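Local coordinates for protein putative amidohydrolase/peptidase (Burkholderia cenocepacia, PDB 4WJB) that probably hydrolyses carbon-nitrogen bonds other than peptide bonds, as a zinc-dependent member of the peptidase M20 family, at residues A65-R70 with E117-L122; F78-G83 with A88-T93; G383-P388 with D411-A416. One frame throughout, in Å; residues are numbered along the deposited sequence.

In the fold
The three contacts lie on one side of the chain's centre, in the zinc-binding part of this M20-family subunit. Contacts 1 and 2 have centres about 9 Å apart and are joined by the antiparallel pairing of strand 68-71 (contact 1) with strand 77-81 (contact 2), where Thr-68 O lies 2.8 Å from Arg-80 N, a probable hydrogen bond. Contact 3 is centred about 17 Å from each of the others. It meets contact 1 through helix packing, with Val-118 CG2 3.6 Å from Leu-413 CD2, and contact 2 where Thr-93 OG1 lies 3.3 Å from Leu-413 CD1. Contacts 1 and 2 lie away from the metal site; Ile-385's side chain is about 7 Å from that of zinc ligand His-203.

Contact 1: A65-R70 with E117-L122; sequences AGCTVR and EVVRAL
Val-119 holds CG1 trans to its backbone N (chi1 166°), and Cys-67 turns SG anti to the carbonyl carbon and so beside its backbone N (chi1 -64°), two choices that bring methyl and sulfur together. SG then sits 3.7 Å from Val-119 CG1, with the other branch, Val-119 CG2, farther away at 4.2 Å. The same CG1 methyl also meets Ala-65, whose CB stands 4.0 Å from it, so one branch of the valine receives both residues of 65-70 that reach it. Arg-120 adds a looser approach through its aliphatic part, with CG 4.4 Å from Ala-65 CB, while its charged end forms a cation-pi contact with Trp-61. No hydrogen bond crosses between the segments.

The turn that presents Ala-65 and Cys-67 is a Schellman motif closing helix 49-64. Gly-66, with phi at 85°, is its C-prime residue, and the evidence is the pair of backbone bonds from Cys-67 N to Ala-62 O and from Gly-66 N to Arg-63 O. The chain then runs into edge strand 68-71. The nearest backbones are those of Ala-65 and Arg-120, with CA atoms 6.3 Å apart, close enough for a bare methyl to bridge to helix 109-124. Beyond the apolar patch, Ala-65 O accepts a hydrogen bond from Asn-123 ND2, and Cys-67 also packs on Ala-79 of strand 77-81.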
# COMPACT_ATOMS: atom_id res chain seq x y z
N ALA A 65 18.75 15.90 -49.77
CA ALA A 65 19.65 14.76 -49.88
C ALA A 65 19.21 13.81 -51.00
O ALA A 65 19.69 12.68 -51.10
CB ALA A 65 19.73 14.01 -48.56
N GLY A 66 18.28 14.26 -51.84
CA GLY A 66 17.90 13.54 -53.03
C GLY A 66 16.84 12.46 -52.86
O GLY A 66 16.60 11.67 -53.77
N CYS A 67 16.20 12.42 -51.69
CA CYS A 67 15.15 11.43 -51.45
C CYS A 67 13.81 11.84 -52.03
O CYS A 67 13.49 13.03 -52.12
CB CYS A 67 14.98 11.19 -49.95
SG CYS A 67 16.42 10.46 -49.15
N THR A 68 13.01 10.85 -52.41
CA THR A 68 11.62 11.08 -52.75
C THR A 68 10.75 10.82 -51.51
O THR A 68 10.75 9.72 -50.97
CB THR A 68 11.15 10.18 -53.90
OG1 THR A 68 11.94 10.45 -55.07
CG2 THR A 68 9.68 10.44 -54.22
N VAL A 69 10.03 11.84 -51.08
CA VAL A 69 9.22 11.74 -49.87
C VAL A 69 7.77 11.39 -50.19
O VAL A 69 7.17 11.98 -51.09
CB VAL A 69 9.27 13.06 -49.05
CG1 VAL A 69 8.19 13.08 -47.98
CG2 VAL A 69 10.65 13.24 -48.43
N ARG A 70 7.22 10.42 -49.47
CA ARG A 70 5.80 10.10 -49.57
C ARG A 70 5.20 10.07 -48.17
O ARG A 70 5.93 9.88 -47.19
CB ARG A 70 5.58 8.76 -50.28
CG ARG A 70 6.06 7.55 -49.51
CD ARG A 70 5.98 6.27 -50.34
NE ARG A 70 6.27 5.09 -49.54
CZ ARG A 70 7.49 4.62 -49.30
NH1 ARG A 70 8.55 5.25 -49.79
NH2 ARG A 70 7.65 3.53 -48.56
N GLU A 117 21.29 10.54 -41.66
CA GLU A 117 22.74 10.56 -41.76
C GLU A 117 23.23 9.40 -42.62
O GLU A 117 24.21 9.54 -43.36
CB GLU A 117 23.39 10.52 -40.38
CG GLU A 117 24.89 10.26 -40.39
CD GLU A 117 25.69 11.26 -41.22
OE1 GLU A 117 25.26 12.42 -41.36
OE2 GLU A 117 26.76 10.87 -41.74
N VAL A 118 22.54 8.26 -42.55
CA VAL A 118 22.87 7.12 -43.38
C VAL A 118 22.73 7.48 -44.86
O VAL A 118 23.61 7.16 -45.67
CB VAL A 118 21.99 5.89 -43.05
CG1 VAL A 118 22.09 4.83 -44.13
CG2 VAL A 118 22.40 5.31 -41.70
N VAL A 119 21.64 8.17 -45.19
CA VAL A 119 21.42 8.61 -46.56
C VAL A 119 22.52 9.57 -47.01
O VAL A 119 23.11 9.39 -48.07
CB VAL A 119 20.04 9.28 -46.72
CG1 VAL A 119 19.96 10.03 -48.06
CG2 VAL A 119 18.94 8.25 -46.62
N ARG A 120 22.79 10.57 -46.18
CA ARG A 120 23.84 11.54 -46.48
C ARG A 120 25.21 10.88 -46.64
O ARG A 120 25.98 11.26 -47.52
CB ARG A 120 23.91 12.60 -45.38
CG ARG A 120 22.74 13.57 -45.38
CD ARG A 120 22.77 14.45 -44.14
NE ARG A 120 21.78 15.53 -44.22
CZ ARG A 120 21.59 16.43 -43.27
NH1 ARG A 120 22.32 16.39 -42.15
NH2 ARG A 120 20.69 17.38 -43.43
N ALA A 121 25.49 9.88 -45.81
CA ALA A 121 26.79 9.20 -45.85
C ALA A 121 26.93 8.36 -47.12
O ALA A 121 28.00 8.30 -47.71
CB ALA A 121 26.98 8.33 -44.62
N LEU A 122 25.84 7.71 -47.52
CA LEU A 122 25.83 6.97 -48.77
C LEU A 122 26.03 7.91 -49.96
O LEU A 122 26.73 7.57 -50.92
CB LEU A 122 24.52 6.18 -48.92
CG LEU A 122 24.37 4.98 -47.98
CD1 LEU A 122 22.96 4.42 -48.04
CD2 LEU A 122 25.41 3.92 -48.32

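Contact 2: F78-G83 with A88-T93. With EDO (1,2-ethanediol), chain I; SO4 (sulfate ion), chain F.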
# COMPACT_ATOMS: atom_id res chain seq x y z
N PHE A 78 7.86 8.80 -45.28
CA PHE A 78 8.89 7.93 -45.84
C PHE A 78 9.76 8.71 -46.82
O PHE A 78 9.27 9.21 -47.82
CB PHE A 78 8.29 6.72 -46.57
CG PHE A 78 7.35 5.91 -45.73
CD1 PHE A 78 6.01 6.24 -45.64
CD2 PHE A 78 7.81 4.79 -45.05
CE1 PHE A 78 5.14 5.48 -44.88
CE2 PHE A 78 6.95 4.03 -44.28
CZ PHE A 78 5.61 4.38 -44.20
N ALA A 79 11.05 8.80 -46.52
CA ALA A 79 12.01 9.42 -47.44
C ALA A 79 12.78 8.33 -48.15
O ALA A 79 13.53 7.59 -47.52
CB ALA A 79 12.95 10.34 -46.69
N ARG A 80 12.61 8.21 -49.46
CA ARG A 80 13.23 7.10 -50.17
C ARG A 80 14.48 7.50 -50.95
O ARG A 80 14.42 8.36 -51.82
CB ARG A 80 12.23 6.44 -51.13
CG ARG A 80 12.88 5.39 -52.03
CD ARG A 80 11.85 4.46 -52.66
NE ARG A 80 11.20 3.62 -51.66
CZ ARG A 80 10.49 2.53 -51.94
NH1 ARG A 80 10.34 2.14 -53.21
NH2 ARG A 80 9.94 1.83 -50.96
N ARG A 81 15.59 6.85 -50.62
CA ARG A 81 16.80 6.94 -51.42
C ARG A 81 16.75 5.85 -52.48
O ARG A 81 16.69 4.67 -52.15
CB ARG A 81 18.05 6.80 -50.54
CG ARG A 81 19.35 7.08 -51.28
CD ARG A 81 20.58 6.83 -50.41
NE ARG A 81 21.80 7.30 -51.06
CZ ARG A 81 22.59 6.55 -51.84
NH1 ARG A 81 22.28 5.28 -52.07
NH2 ARG A 81 23.68 7.08 -52.38
N ALA A 82 16.78 6.25 -53.75
CA ALA A 82 16.62 5.32 -54.86
C ALA A 82 17.61 4.15 -54.80
O ALA A 82 18.72 4.28 -54.29
CB ALA A 82 16.77 6.05 -56.20
N GLY A 83 17.18 3.00 -55.31
CA GLY A 83 18.06 1.86 -55.48
C GLY A 83 18.17 1.54 -56.96
O GLY A 83 17.42 2.09 -57.77
N ALA A 88 12.26 -3.09 -56.24
CA ALA A 88 12.72 -4.01 -55.20
C ALA A 88 12.16 -3.64 -53.82
O ALA A 88 11.95 -2.46 -53.53
CB ALA A 88 14.24 -4.05 -55.16
N ALA A 89 11.92 -4.65 -52.99
CA ALA A 89 11.50 -4.40 -51.61
C ALA A 89 12.55 -3.56 -50.90
O ALA A 89 13.75 -3.84 -50.99
CB ALA A 89 11.28 -5.72 -50.87
N PRO A 90 12.11 -2.51 -50.21
CA PRO A 90 13.06 -1.57 -49.60
C PRO A 90 13.66 -2.06 -48.30
O PRO A 90 13.09 -2.93 -47.62
CB PRO A 90 12.19 -0.33 -49.35
CG PRO A 90 10.84 -0.91 -49.06
CD PRO A 90 10.72 -2.07 -50.02
N VAL A 91 14.81 -1.50 -47.96
CA VAL A 91 15.31 -1.56 -46.60
C VAL A 91 14.82 -0.29 -45.91
O VAL A 91 14.97 0.81 -46.45
CB VAL A 91 16.84 -1.65 -46.53
CG1 VAL A 91 17.32 -1.55 -45.08
CG2 VAL A 91 17.31 -2.96 -47.15
N MET A 92 14.22 -0.44 -44.73
CA MET A 92 13.61 0.68 -44.04
C MET A 92 14.31 0.93 -42.71
O MET A 92 14.73 -0.00 -42.04
CB MET A 92 12.11 0.44 -43.81
CG MET A 92 11.38 1.56 -43.04
SD MET A 92 9.57 1.42 -43.05
CE MET A 92 9.35 -0.21 -42.32
N THR A 93 14.46 2.20 -42.35
CA THR A 93 15.01 2.54 -41.05
C THR A 93 14.38 3.84 -40.57
O THR A 93 13.96 4.67 -41.37
CB THR A 93 16.55 2.68 -41.08
OG1 THR A 93 17.04 2.83 -39.74
CG2 THR A 93 16.99 3.87 -41.92
C1 EDO I . 7.01 -0.01 -51.70
O1 EDO I . 8.42 -0.07 -51.94
C2 EDO I . 6.51 1.43 -51.80
O2 EDO I . 5.15 1.47 -51.36
S SO4 F . 13.05 -8.44 -54.26
O1 SO4 F . 12.99 -9.48 -53.24
O2 SO4 F . 11.89 -7.56 -54.12
O3 SO4 F . 14.27 -7.66 -54.12
O4 SO4 F . 13.06 -9.03 -55.60
O HOH W 1 10.08 -0.58 -54.23
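Met-92 meets Phe-78 at the ring's edge: SD lies 3.9 Å from CE2 and 5.2 Å from the ring centroid. The line from centroid to sulfur is 90° off the ring normal, which places the sulfur in the plane of the ring and makes this an edge-type Met-aromatic contact. Methionine reaches there with CG pointing away from its backbone N, in the trans position, and a bend at chi3 (58°), which turns the terminal methyl aside and leaves sulfur as the atom nearest the ring.

Arg-80 makes the second meeting. Its chain is extended as far as CD and then bends at chi3, bringing the guanidinium obliquely to Pro-90, where NH2 is 3.5 Å from CG, a van der Waals contact with the proline ring, not a hydrogen bond. NH1 and NH2 also face a bound 1,2-ethanediol, probably from the crystallisation liquor, whose O1 lies at the edge of the guanidinium, near its plane. The NH2 bond to O1 is short and fairly straight (2.6 Å, 162°), while the one from NH1 is weak. A water accepts from NH1 and donates to Ala-88 O at 2.7 Å, linking the arginine to the backbone ahead of Pro-90. Farther along, Ala-89 N donates to O2 of a sulfate, which is also held by Arg-85.

The CA atoms of Phe-78 and Met-92 are 8.8 Å apart, too far for strand pairing. Strand 133-138 lies between, antiparallel to 77-81 and parallel to 91-96; its Asp-134 forms a salt bridge with Arg-80 NE, its Val-136 touches both Phe-78 and Met-92, and helix 403-421 packs on Val-91 and Thr-93.

Contact 3: G383-P388 with D411-A416; sequences GMIFVP and DVLLRA
Ile-385 projects from strand 382-387 onto Val-412 and Leu-413 of helix 403-421, a helix-on-sheet packing in the zinc-binding part of the M20 fold. Ile-385 CA is 7.3 Å from Leu-413 CA, and the isoleucine side chain makes every contact from the strand segment.

Its conformation decides which atoms touch. CG1 is anti to the carbonyl carbon (chi1 -55°), and chi2 at 161° continues the chain outward, so that CD1 is carried to the helix backbone. There CD1 comes within 3.6 Å of Leu-413 CA and 3.8 Å of Leu-413 N, touching the main chain itself as well as side chains. The shorter branch, CG2, stays behind and meets Val-412 CG1 at 4.0 Å.

Val-412 answers with one methyl: CG1, trans to the valine's own N, stands 3.8 Å from Ile-385 CD1 and also faces CG2, so that it is met by both branches of the isoleucine. Leu-413 lies alongside; its CB and CD1 both approach Ile-385 CD1. All three residues are buried, and no hydrogen bond crosses the contact, as expected of packing between aliphatic groups.

Neighbouring elements close round the same residues. Ile-385 also packs on Val-351 of helix 345-357 and on Leu-202, and its backbone bonds to Glu-201 and His-203 of the parallel strand 198-204; His-203 is a zinc ligand. Leu-413 reaches Tyr-200 on that strand and Val-118 of helix 109-124. On the isoleucine side, Leu-413 CD1 ends 3.9 Å from Ile-385 CD1, methyl against methyl.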
# COMPACT_ATOMS: atom_id res chain seq x y z
N GLY A 383 15.32 -5.64 -37.04
CA GLY A 383 16.26 -5.64 -35.93
C GLY A 383 16.37 -4.26 -35.30
O GLY A 383 15.88 -3.27 -35.85
N MET A 384 17.01 -4.19 -34.14
CA MET A 384 17.23 -2.90 -33.48
C MET A 384 18.68 -2.74 -33.05
O MET A 384 19.41 -3.71 -32.85
CB MET A 384 16.31 -2.75 -32.26
CG MET A 384 14.82 -2.65 -32.58
SD MET A 384 13.85 -2.04 -31.17
CE MET A 384 14.14 -0.28 -31.28
N ILE A 385 19.09 -1.48 -32.92
CA ILE A 385 20.42 -1.11 -32.47
C ILE A 385 20.29 -0.14 -31.30
O ILE A 385 19.65 0.91 -31.44
CB ILE A 385 21.24 -0.45 -33.60
CG1 ILE A 385 21.29 -1.35 -34.84
CG2 ILE A 385 22.64 -0.10 -33.12
CD1 ILE A 385 21.66 -0.62 -36.13
N PHE A 386 20.88 -0.49 -30.16
CA PHE A 386 20.87 0.39 -28.99
C PHE A 386 22.22 1.08 -28.80
O PHE A 386 23.27 0.51 -29.07
CB PHE A 386 20.54 -0.40 -27.71
CG PHE A 386 19.07 -0.62 -27.48
CD1 PHE A 386 18.13 -0.16 -28.38
CD2 PHE A 386 18.64 -1.31 -26.35
CE1 PHE A 386 16.78 -0.38 -28.16
CE2 PHE A 386 17.28 -1.52 -26.13
CZ PHE A 386 16.35 -1.05 -27.04
N VAL A 387 22.16 2.33 -28.33
CA VAL A 387 23.33 3.01 -27.77
C VAL A 387 23.03 3.26 -26.29
O VAL A 387 21.87 3.24 -25.89
CB VAL A 387 23.65 4.34 -28.48
CG1 VAL A 387 24.07 4.09 -29.92
CG2 VAL A 387 22.46 5.29 -28.39
N PRO A 388 24.07 3.49 -25.47
CA PRO A 388 23.78 3.72 -24.05
C PRO A 388 23.17 5.10 -23.83
O PRO A 388 23.17 5.93 -24.74
CB PRO A 388 25.16 3.63 -23.38
CG PRO A 388 26.12 3.14 -24.45
CD PRO A 388 25.52 3.55 -25.75
N ASP A 411 26.93 4.71 -37.16
CA ASP A 411 27.88 3.94 -37.97
C ASP A 411 27.43 2.49 -38.13
O ASP A 411 27.52 1.92 -39.22
CB ASP A 411 29.28 3.99 -37.35
CG ASP A 411 30.21 4.94 -38.08
OD1 ASP A 411 30.06 5.11 -39.31
OD2 ASP A 411 31.10 5.51 -37.42
N VAL A 412 26.93 1.90 -37.05
CA VAL A 412 26.40 0.54 -37.09
C VAL A 412 25.16 0.48 -37.99
O VAL A 412 25.03 -0.44 -38.81
CB VAL A 412 26.04 0.03 -35.67
CG1 VAL A 412 25.33 -1.32 -35.75
CG2 VAL A 412 27.29 -0.07 -34.81
N LEU A 413 24.26 1.46 -37.86
CA LEU A 413 23.07 1.54 -38.71
C LEU A 413 23.45 1.65 -40.19
O LEU A 413 22.86 0.99 -41.04
CB LEU A 413 22.20 2.74 -38.33
CG LEU A 413 20.93 2.84 -39.19
CD1 LEU A 413 19.98 1.68 -38.85
CD2 LEU A 413 20.22 4.18 -39.05
N LEU A 414 24.43 2.49 -40.47
CA LEU A 414 24.93 2.66 -41.83
C LEU A 414 25.38 1.34 -42.43
O LEU A 414 24.98 0.99 -43.54
CB LEU A 414 26.09 3.67 -41.85
CG LEU A 414 26.88 3.77 -43.16
CD1 LEU A 414 25.98 4.18 -44.33
CD2 LEU A 414 28.06 4.72 -43.01
N ARG A 415 26.20 0.58 -41.70
CA ARG A 415 26.72 -0.67 -42.23
C ARG A 415 25.65 -1.75 -42.34
O ARG A 415 25.65 -2.53 -43.29
CB ARG A 415 27.88 -1.17 -41.36
CG ARG A 415 29.02 -0.19 -41.28
CD ARG A 415 30.07 -0.48 -42.35
NE ARG A 415 31.15 -1.31 -41.80
CZ ARG A 415 32.40 -0.90 -41.63
NH1 ARG A 415 33.30 -1.73 -41.11
NH2 ARG A 415 32.77 0.33 -41.99
N ALA A 416 24.76 -1.80 -41.36
CA ALA A 416 23.64 -2.74 -41.39
C ALA A 416 22.72 -2.48 -42.58
O ALA A 416 22.37 -3.40 -43.32
CB ALA A 416 22.85 -2.67 -40.08